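Local coordinates for flagellar hook-associated protein 2 (Bdellovibrio bacteriovorus, PDB 6KTY) that probably caps the tip of the growing flagellar filament, helping flagellin subunits polymerise there and keeping them from leaking out, at residues Q42-M47 against R148-A153. Sequence-based numbering, arbitrary orientation.
Sequences QKPAAM and RKAQNA
The side chains of Gln42 and Arg148 meet at their ends, OE1 to guanidinium, over a pair of antiparallel chains that link the two beta-sheet domains of this FliD fragment: 42-47 runs from the sheet holding strand 32-39 into strand 45-48 of the other, and 148-153 runs back. Ala45 with Arg148, a hydrogen-bonded antiparallel pair, ends the pairing of strands 45-48 and 144-148, and an isolated bridge of the same kind, Gln42 with Gln151, joins the linking chains beyond it. In the bridge, Gln42 N reaches Gln151 O at 2.8 Å and Gln151 N returns the bond to Gln42 O; in the strand pair, Arg148 N lies 2.7 Å from Ala45 O while Ala45 N donates to Arg148 O. Between them the chains meet without N-H...O bonds: Pro44 has no N-H, and Ala150 N turns to the side chain of Gln127. CA-H...O contacts fill in, with Pro44 CA 3.2 Å from Arg148 O and Ala150 CA near Gln42 O, and Pro44 CD packs on Ala150 CB at 3.7 Å. In Gln42, chi2 (-78°) folds CD out of the extended line, and CG rests 3.8 Å from Gln151 CB, the two glutamines lying side by side. In Arg148, chi3 (93°) turns NE out of line; the guanidinium beyond it stands 75° from the Gln42 amide plane. Gln42 NE2 is held by Leu40 O and by Glu188 of a second subunit, which would fix the amide's rotation with OE1 turned to the arginine. That subunit also takes Lys43 in a salt bridge to its Asp158. A water donates to Lys43 O. Arg148 NH1 approaches Gln42 OE1 in the carbonyl plane, on a lone pair, at 2.8 Å, but the bond is bent and OE1 sits off the guanidinium plane; Arg148 NH2 adds a weak bond of 3.2 Å to the same Gln42 OE1.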
loop_
_atom_site.group_PDB
_atom_site.type_symbol
_atom_site.label_atom_id
_atom_site.label_comp_id
_atom_site.label_asym_id
_atom_site.label_seq_id
_atom_site.Cartn_x
_atom_site.Cartn_y
_atom_site.Cartn_z
ATOM N N GLN A 42 2.692 8.621 -18.012
ATOM C CA GLN A 42 1.437 8.196 -18.641
ATOM C C GLN A 42 1.524 8.411 -20.156
ATOM O O GLN A 42 2.004 9.467 -20.608
ATOM C CB GLN A 42 0.251 8.998 -18.108
ATOM C CG GLN A 42 0.129 9.084 -16.624
ATOM C CD GLN A 42 -0.450 7.815 -16.019
ATOM O OE1 GLN A 42 -1.540 7.400 -16.372
ATOM N NE2 GLN A 42 0.277 7.208 -15.111
ATOM N N LYS A 43 1.062 7.402 -20.906
ATOM C CA LYS A 43 0.870 7.493 -22.349
ATOM C C LYS A 43 -0.369 8.310 -22.661
ATOM O O LYS A 43 -1.355 8.201 -21.950
ATOM C CB LYS A 43 0.658 6.103 -22.954
ATOM C CG LYS A 43 1.803 5.151 -22.798
ATOM C CD LYS A 43 1.344 3.747 -23.239
ATOM C CE LYS A 43 2.068 2.633 -22.484
ATOM N NZ LYS A 43 1.165 2.002 -21.435
ATOM N N PRO A 44 -0.345 9.090 -23.758
ATOM C CA PRO A 44 -1.596 9.716 -24.196
ATOM C C PRO A 44 -2.505 8.583 -24.696
ATOM O O PRO A 44 -1.987 7.597 -25.242
ATOM C CB PRO A 44 -1.154 10.605 -25.357
ATOM C CG PRO A 44 0.022 9.861 -25.928
ATOM C CD PRO A 44 0.685 9.153 -24.806
ATOM N N ALA A 45 -3.812 8.715 -24.537
ATOM C CA ALA A 45 -4.729 7.649 -24.951
ATOM C C ALA A 45 -6.148 8.098 -25.086
ATOM O O ALA A 45 -6.533 9.146 -24.540
ATOM C CB ALA A 45 -4.629 6.426 -23.964
ATOM N N ALA A 46 -6.952 7.329 -25.822
ATOM C CA ALA A 46 -8.394 7.661 -25.958
ATOM C C ALA A 46 -9.182 6.360 -26.040
ATOM O O ALA A 46 -8.655 5.296 -26.492
ATOM C CB ALA A 46 -8.675 8.607 -27.214
ATOM N N MET A 47 -10.391 6.383 -25.531
ATOM C CA MET A 47 -11.193 5.150 -25.524
ATOM C C MET A 47 -12.525 5.435 -26.132
ATOM O O MET A 47 -13.154 6.447 -25.781
ATOM C CB MET A 47 -11.375 4.585 -24.100
ATOM C CG MET A 47 -11.939 3.147 -24.072
ATOM S SD MET A 47 -12.000 2.395 -22.459
ATOM C CE MET A 47 -10.302 1.897 -22.278
ATOM N N ARG A 148 -6.999 10.781 -22.448
ATOM C CA ARG A 148 -6.014 11.129 -21.427
ATOM C C ARG A 148 -4.739 11.703 -22.060
ATOM O O ARG A 148 -4.257 11.201 -23.083
ATOM C CB ARG A 148 -5.716 9.923 -20.568
ATOM C CG ARG A 148 -6.854 9.589 -19.565
ATOM C CD ARG A 148 -6.453 8.471 -18.640
ATOM N NE ARG A 148 -5.845 8.896 -17.352
ATOM C CZ ARG A 148 -4.533 8.848 -17.060
ATOM N NH1 ARG A 148 -3.612 8.489 -17.958
ATOM N NH2 ARG A 148 -4.124 9.217 -15.857
ATOM N N LYS A 149 -4.212 12.761 -21.455
ATOM C CA LYS A 149 -3.033 13.402 -21.968
ATOM C C LYS A 149 -1.829 12.598 -21.514
ATOM O O LYS A 149 -1.862 11.928 -20.476
ATOM C CB LYS A 149 -2.879 14.836 -21.433
ATOM C CG LYS A 149 -4.077 15.729 -21.659
ATOM C CD LYS A 149 -3.882 17.044 -20.891
ATOM C CE LYS A 149 -5.118 17.953 -20.933
ATOM N NZ LYS A 149 -5.085 18.876 -19.743
ATOM N N ALA A 150 -0.776 12.665 -22.299
ATOM C CA ALA A 150 0.522 12.123 -21.887
ATOM C C ALA A 150 0.999 12.902 -20.656
ATOM O O ALA A 150 0.798 14.127 -20.567
ATOM C CB ALA A 150 1.533 12.276 -22.992
ATOM N N GLN A 151 1.638 12.201 -19.732
ATOM C CA GLN A 151 2.193 12.852 -18.542
ATOM C C GLN A 151 3.551 12.314 -18.144
ATOM O O GLN A 151 3.892 11.145 -18.366
ATOM C CB GLN A 151 1.298 12.668 -17.328
ATOM C CG GLN A 151 -0.125 13.237 -17.409
ATOM C CD GLN A 151 -0.788 13.186 -16.042
ATOM O OE1 GLN A 151 -0.206 13.656 -15.055
ATOM N NE2 GLN A 151 -1.982 12.603 -15.961
ATOM N N ASN A 152 4.312 13.198 -17.501
ATOM C CA ASN A 152 5.548 12.834 -16.873
ATOM C C ASN A 152 5.283 11.958 -15.630
ATOM O O ASN A 152 4.236 12.063 -14.971
ATOM C CB ASN A 152 6.323 14.118 -16.458
ATOM C CG ASN A 152 6.754 14.968 -17.636
ATOM O OD1 ASN A 152 6.941 14.473 -18.762
ATOM N ND2 ASN A 152 6.942 16.259 -17.379
ATOM N N ALA A 153 6.251 11.093 -15.322
ATOM C CA ALA A 153 6.375 10.523 -13.985
ATOM C C ALA A 153 6.650 11.616 -12.971
ATOM O O ALA A 153 7.270 12.662 -13.269
ATOM C CB ALA A 153 7.457 9.492 -13.922
HETATM O O HOH W 1 -2.891 7.208 -19.989
#